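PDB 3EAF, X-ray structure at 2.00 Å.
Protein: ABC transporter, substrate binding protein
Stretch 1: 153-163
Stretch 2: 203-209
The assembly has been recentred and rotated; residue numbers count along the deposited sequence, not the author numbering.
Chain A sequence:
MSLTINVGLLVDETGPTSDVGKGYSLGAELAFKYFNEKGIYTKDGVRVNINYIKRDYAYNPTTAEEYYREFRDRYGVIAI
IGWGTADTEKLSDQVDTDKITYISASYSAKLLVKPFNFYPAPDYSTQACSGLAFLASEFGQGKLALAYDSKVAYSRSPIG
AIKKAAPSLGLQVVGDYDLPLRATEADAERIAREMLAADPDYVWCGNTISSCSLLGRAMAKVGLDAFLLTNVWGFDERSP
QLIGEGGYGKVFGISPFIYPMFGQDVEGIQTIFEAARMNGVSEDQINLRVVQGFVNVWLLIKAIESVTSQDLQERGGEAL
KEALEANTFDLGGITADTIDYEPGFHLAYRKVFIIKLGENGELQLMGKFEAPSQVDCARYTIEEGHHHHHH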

ATOM      1  N   ALA A 153       8.113 -10.536   5.946  1.00  8.90           N
ATOM      2  CA  ALA A 153       6.659 -10.770   6.020  1.00  9.00           C
ATOM      3  C   ALA A 153       5.880 -10.079   4.882  1.00  9.23           C
ATOM      4  O   ALA A 153       4.942 -10.656   4.314  1.00  9.20           O
ATOM      5  N   TYR A 154       6.271  -8.845   4.566  1.00  9.32           N
ATOM      6  CA  TYR A 154       5.709  -8.089   3.436  1.00  9.16           C
ATOM      7  C   TYR A 154       5.884  -8.809   2.095  1.00  9.54           C
ATOM      8  O   TYR A 154       4.919  -8.982   1.336  1.00  9.06           O
ATOM      9  N   SER A 155       7.120  -9.216   1.815  1.00  9.89           N
ATOM     10  CA  SER A 155       7.463  -9.872   0.549  1.00 10.64           C
ATOM     11  C   SER A 155       6.745 -11.208   0.369  1.00 10.50           C
ATOM     12  O   SER A 155       6.451 -11.610  -0.756  1.00 10.22           O
ATOM     13  N   ARG A 156       6.470 -11.876   1.488  1.00 10.60           N
ATOM     14  CA  ARG A 156       5.806 -13.182   1.510  1.00 11.53           C
ATOM     15  C   ARG A 156       4.282 -13.103   1.420  1.00 10.92           C
ATOM     16  O   ARG A 156       3.632 -14.081   1.059  1.00 10.91           O
ATOM     17  N   SER A 157       3.720 -11.947   1.760  1.00 10.73           N
ATOM     18  CA  SER A 157       2.306 -11.859   2.168  1.00 10.28           C
ATOM     19  C   SER A 157       1.279 -12.492   1.212  1.00  9.75           C
ATOM     20  O   SER A 157       0.451 -13.295   1.661  1.00 10.18           O
ATOM     21  N   PRO A 158       1.305 -12.128  -0.088  1.00  9.24           N
ATOM     22  CA  PRO A 158       0.303 -12.694  -1.000  1.00  9.10           C
ATOM     23  C   PRO A 158       0.728 -14.005  -1.691  1.00  8.99           C
ATOM     24  O   PRO A 158      -0.062 -14.574  -2.459  1.00  8.97           O
ATOM     25  N   ILE A 159       1.949 -14.474  -1.426  1.00  8.51           N
ATOM     26  CA  ILE A 159       2.517 -15.619  -2.161  1.00  8.62           C
ATOM     27  C   ILE A 159       1.644 -16.881  -2.082  1.00  8.98           C
ATOM     28  O   ILE A 159       1.319 -17.484  -3.109  1.00  9.34           O
ATOM     29  N   GLY A 160       1.228 -17.253  -0.875  1.00  9.17           N
ATOM     30  CA  GLY A 160       0.327 -18.403  -0.710  1.00  9.47           C
ATOM     31  C   GLY A 160      -0.962 -18.306  -1.514  1.00  9.48           C
ATOM     32  O   GLY A 160      -1.392 -19.283  -2.144  1.00  9.36           O
ATOM     33  N   ALA A 161      -1.589 -17.130  -1.483  1.00  9.51           N
ATOM     34  CA  ALA A 161      -2.837 -16.893  -2.208  1.00  9.35           C
ATOM     35  C   ALA A 161      -2.628 -16.901  -3.722  1.00  9.70           C
ATOM     36  O   ALA A 161      -3.489 -17.376  -4.467  1.00  9.61           O
ATOM     37  N   ILE A 162      -1.489 -16.373  -4.170  1.00 10.05           N
ATOM     38  CA  ILE A 162      -1.115 -16.445  -5.580  1.00 10.56           C
ATOM     39  C   ILE A 162      -1.008 -17.901  -6.048  1.00 11.08           C
ATOM     40  O   ILE A 162      -1.548 -18.251  -7.098  1.00 11.34           O
ATOM     41  N   LYS A 163      -0.320 -18.738  -5.272  1.00 11.65           N
ATOM     42  CA  LYS A 163      -0.163 -20.161  -5.614  1.00 12.32           C
ATOM     43  C   LYS A 163      -1.501 -20.903  -5.665  1.00 12.81           C
ATOM     44  O   LYS A 163      -1.722 -21.733  -6.551  1.00 13.01           O
ATOM     45  N   VAL A 203       6.607 -12.693 -14.697  1.00 10.09           N
ATOM     46  CA  VAL A 203       7.312 -12.652 -13.410  1.00  9.63           C
ATOM     47  C   VAL A 203       6.562 -11.743 -12.444  1.00  9.46           C
ATOM     48  O   VAL A 203       6.249 -10.601 -12.782  1.00  9.31           O
ATOM     49  N   TRP A 204       6.260 -12.266 -11.252  1.00  9.37           N
ATOM     50  CA  TRP A 204       5.765 -11.453 -10.135  1.00  9.42           C
ATOM     51  C   TRP A 204       6.924 -11.036  -9.220  1.00  9.42           C
ATOM     52  O   TRP A 204       7.802 -11.844  -8.924  1.00  9.43           O
ATOM     53  N   CYS A 205       6.942  -9.777  -8.789  1.00  9.40           N
ATOM     54  CA  CYS A 205       7.892  -9.361  -7.758  1.00  9.34           C
ATOM     55  C   CYS A 205       7.187  -8.736  -6.551  1.00  8.85           C
ATOM     56  O   CYS A 205       6.399  -7.810  -6.701  1.00  8.52           O
ATOM     57  N   GLY A 206       7.497  -9.246  -5.359  1.00  8.81           N
ATOM     58  CA  GLY A 206       6.822  -8.824  -4.134  1.00  8.32           C
ATOM     59  C   GLY A 206       7.547  -7.814  -3.259  1.00  8.15           C
ATOM     60  O   GLY A 206       7.089  -7.526  -2.157  1.00  8.04           O
ATOM     61  N   ASN A 207       8.648  -7.248  -3.762  1.00  7.86           N
ATOM     62  CA  ASN A 207       9.474  -6.306  -2.998  1.00  7.83           C
ATOM     63  C   ASN A 207       9.204  -4.838  -3.376  1.00  7.70           C
ATOM     64  O   ASN A 207       8.364  -4.556  -4.237  1.00  7.98           O
ATOM     65  N   THR A 208       9.926  -3.913  -2.740  1.00  7.48           N
ATOM     66  CA  THR A 208       9.797  -2.485  -3.038  1.00  7.60           C
ATOM     67  C   THR A 208      10.516  -2.123  -4.340  1.00  7.67           C
ATOM     68  O   THR A 208      11.264  -2.939  -4.890  1.00  7.59           O
ATOM     69  N   ILE A 209      10.300  -0.892  -4.804  1.00  7.53           N
ATOM     70  CA  ILE A 209      10.774  -0.426  -6.111  1.00  7.87           C
ATOM     71  C   ILE A 209      12.270  -0.634  -6.381  1.00  8.35           C
ATOM     72  O   ILE A 209      12.658  -0.833  -7.528  1.00  8.44           O
TER

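The two stretches meet around a bare spot in the second one. The nearest CA pair is Ser-155 CA to Gly-206 CA, 4.8 Å, and this close approach coincides with the absence of a side chain: an ideal CB built on Gly-206 would lie 3.0 Å from Ser-155 O, a clash. Ser-155 CA itself sits 3.6 Å from Gly-206 O, so backbone packs almost directly on backbone here, and larger side chains fill the space to each end of the contact.

At one end the bump is Trp-204, the last but one residue of the strand segment 203-205. Its CA-to-CB bond points toward the first stretch, and chi1 of 166° (t) with chi2 of -100° lays the indole among three aliphatic groups. Ile-162 also points toward its partner; chi1 m and chi2 t carry CD1 over one indole face, 3.8 Å from the centroid of the five-membered ring and 13° off its normal, the geometry of a CH-pi contact. Ile-159 starts sideways, but with both chi angles m its end turns inward, bringing CD1 to 3.9 Å from Trp-204 CD1. Pro-158, its ring C-gamma endo, places CG 4.1 Å from Trp-204 CZ2. The last two approach obliquely, so the indole occupies a hollow formed by side chains from three residues rather than a flat stack.

At the other end the bump comes from the first stretch. The Tyr-154 CA-to-CB bond points sideways to the second stretch, yet chi1 of 151° (t) and chi2 of 59° bring the ring nearer the second stretch, against the loop. Gly-206 O lies over one ring face, 3.2 Å from Tyr-154 CZ, while Thr-208, with chi1 p, contributes CG2 at 3.7 Å from Tyr-154 CE2. The phenol tip reaches the backbone, with Tyr-154 OH 3.0 Å from Asn-207 O; this hydroxyl is hydrogen-bonded elsewhere in the structure.

One direct hydrogen bond crosses the contact: Ser-155 OG (chi1 m) donates to Asn-207 OD1 at 2.9 Å. Asn-207 CB points away, but chi1 of -62° (m) and chi2 of -7° bring the amide oxygen back to the serine.

Two waters complete the polar fit where side chains leave gaps. Water 1 donates to Tyr-154 O at 2.8 Å and to Gly-206 O at 2.6 Å, linking two backbone carbonyls that could not bond each other. Water 2 accepts from Trp-204 NE1 at 2.8 Å and donates to Ser-155 O at 2.8 Å, so the indole nitrogen is satisfied despite its apolar neighbours. The contact buries 345 Å², both sides summed.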

ATOM      1  CB  ALA A 153       6.112 -10.351   7.390  1.00  8.69           C
ATOM      2  CB  TYR A 154       6.344  -6.688   3.389  1.00  8.79           C
ATOM      3  CG  TYR A 154       6.439  -6.049   2.012  1.00  8.74           C
ATOM      4  CD1 TYR A 154       5.289  -5.819   1.234  1.00  8.78           C
ATOM      5  CD2 TYR A 154       7.672  -5.659   1.495  1.00  7.98           C
ATOM      6  CE1 TYR A 154       5.372  -5.235  -0.027  1.00  8.54           C
ATOM      7  CE2 TYR A 154       7.767  -5.062   0.228  1.00  8.50           C
ATOM      8  CZ  TYR A 154       6.613  -4.857  -0.518  1.00  8.36           C
ATOM      9  OH  TYR A 154       6.692  -4.279  -1.757  1.00  7.88           O
ATOM     10  CB  SER A 155       8.974 -10.083   0.463  1.00 10.36           C
ATOM     11  OG  SER A 155       9.656  -8.859   0.619  1.00 12.05           O
ATOM     12  CB  ARG A 156       6.121 -13.907   2.823  1.00 11.58           C
ATOM     13  CG  ARG A 156       7.519 -14.454   2.998  1.00 13.16           C
ATOM     14  CD  ARG A 156       7.535 -15.466   4.166  1.00 13.63           C
ATOM     15  NE  ARG A 156       7.180 -14.865   5.457  1.00 17.43           N
ATOM     16  CZ  ARG A 156       8.061 -14.470   6.380  1.00 20.16           C
ATOM     17  NH1 ARG A 156       9.368 -14.606   6.167  1.00 21.60           N
ATOM     18  NH2 ARG A 156       7.641 -13.950   7.530  1.00 19.48           N
ATOM     19  CB  SER A 157       1.913 -10.416   2.538  1.00 10.31           C
ATOM     20  OG  SER A 157       0.583 -10.363   3.036  1.00 10.25           O
ATOM     21  CB  PRO A 158       0.162 -11.596  -2.050  1.00  8.89           C
ATOM     22  CG  PRO A 158       1.542 -11.052  -2.173  1.00  9.01           C
ATOM     23  CD  PRO A 158       2.187 -11.178  -0.800  1.00  9.46           C
ATOM     24  CB  ILE A 159       3.998 -15.903  -1.762  1.00  8.36           C
ATOM     25  CG1 ILE A 159       4.905 -14.725  -2.150  1.00  7.47           C
ATOM     26  CG2 ILE A 159       4.509 -17.213  -2.383  1.00  7.91           C
ATOM     27  CD1 ILE A 159       4.963 -14.399  -3.666  1.00  6.00           C
ATOM     28  CB  ALA A 161      -3.492 -15.580  -1.757  1.00  9.48           C
ATOM     29  CB  ILE A 162       0.202 -15.698  -5.883  1.00 10.45           C
ATOM     30  CG1 ILE A 162       0.003 -14.179  -5.782  1.00  9.93           C
ATOM     31  CG2 ILE A 162       0.706 -16.048  -7.284  1.00 10.41           C
ATOM     32  CD1 ILE A 162       1.314 -13.402  -5.738  1.00  8.71           C
ATOM     33  CB  LYS A 163       0.814 -20.862  -4.661  1.00 12.01           C
ATOM     34  CG  LYS A 163       2.278 -20.475  -4.872  1.00 11.75           C
ATOM     35  CD  LYS A 163       3.164 -21.027  -3.763  1.00 12.82           C
ATOM     36  CE  LYS A 163       4.579 -20.509  -3.893  1.00 12.65           C
ATOM     37  NZ  LYS A 163       5.557 -21.254  -3.053  1.00 13.25           N
ATOM     38  CB  VAL A 203       8.775 -12.156 -13.563  1.00  9.51           C
ATOM     39  CG1 VAL A 203       9.442 -11.959 -12.194  1.00  9.87           C
ATOM     40  CG2 VAL A 203       9.599 -13.128 -14.409  1.00  9.17           C
ATOM     41  CB  TRP A 204       4.713 -12.234  -9.337  1.00  9.48           C
ATOM     42  CG  TRP A 204       4.380 -11.641  -7.991  1.00  9.88           C
ATOM     43  CD1 TRP A 204       4.851 -12.047  -6.769  1.00  9.90           C
ATOM     44  CD2 TRP A 204       3.510 -10.533  -7.736  1.00  9.38           C
ATOM     45  NE1 TRP A 204       4.323 -11.259  -5.770  1.00  9.90           N
ATOM     46  CE2 TRP A 204       3.492 -10.326  -6.336  1.00  9.52           C
ATOM     47  CE3 TRP A 204       2.739  -9.698  -8.555  1.00  9.15           C
ATOM     48  CZ2 TRP A 204       2.735  -9.313  -5.736  1.00  9.14           C
ATOM     49  CZ3 TRP A 204       1.988  -8.695  -7.959  1.00  9.26           C
ATOM     50  CH2 TRP A 204       1.991  -8.511  -6.564  1.00  9.57           C
ATOM     51  CB  CYS A 205       8.962  -8.420  -8.317  1.00  9.25           C
ATOM     52  SG  CYS A 205      10.286  -8.086  -7.126  1.00 10.41           S
ATOM     53  CB  ASN A 207      10.968  -6.611  -3.206  1.00  7.67           C
ATOM     54  CG  ASN A 207      11.377  -7.992  -2.712  1.00  8.11           C
ATOM     55  OD1 ASN A 207      10.597  -8.711  -2.081  1.00  8.82           O
ATOM     56  ND2 ASN A 207      12.621  -8.366  -2.998  1.00  7.15           N
ATOM     57  CB  THR A 208      10.317  -1.586  -1.881  1.00  7.67           C
ATOM     58  OG1 THR A 208      11.742  -1.700  -1.783  1.00  7.73           O
ATOM     59  CG2 THR A 208       9.682  -1.984  -0.548  1.00  6.70           C
ATOM     60  CB  ILE A 209      10.357   1.069  -6.379  1.00  7.87           C
ATOM     61  CG1 ILE A 209      10.614   1.460  -7.841  1.00  7.43           C
ATOM     62  CG2 ILE A 209      11.025   2.029  -5.374  1.00  7.31           C
ATOM     63  CD1 ILE A 209       9.968   2.774  -8.275  1.00  8.08           C
TER
HETATM   64  O   HOH W   1       4.787  -8.463  -1.425  1.00  5.44           O
HETATM   65  O   HOH W   2       4.837 -11.059  -2.978  1.00  9.63           O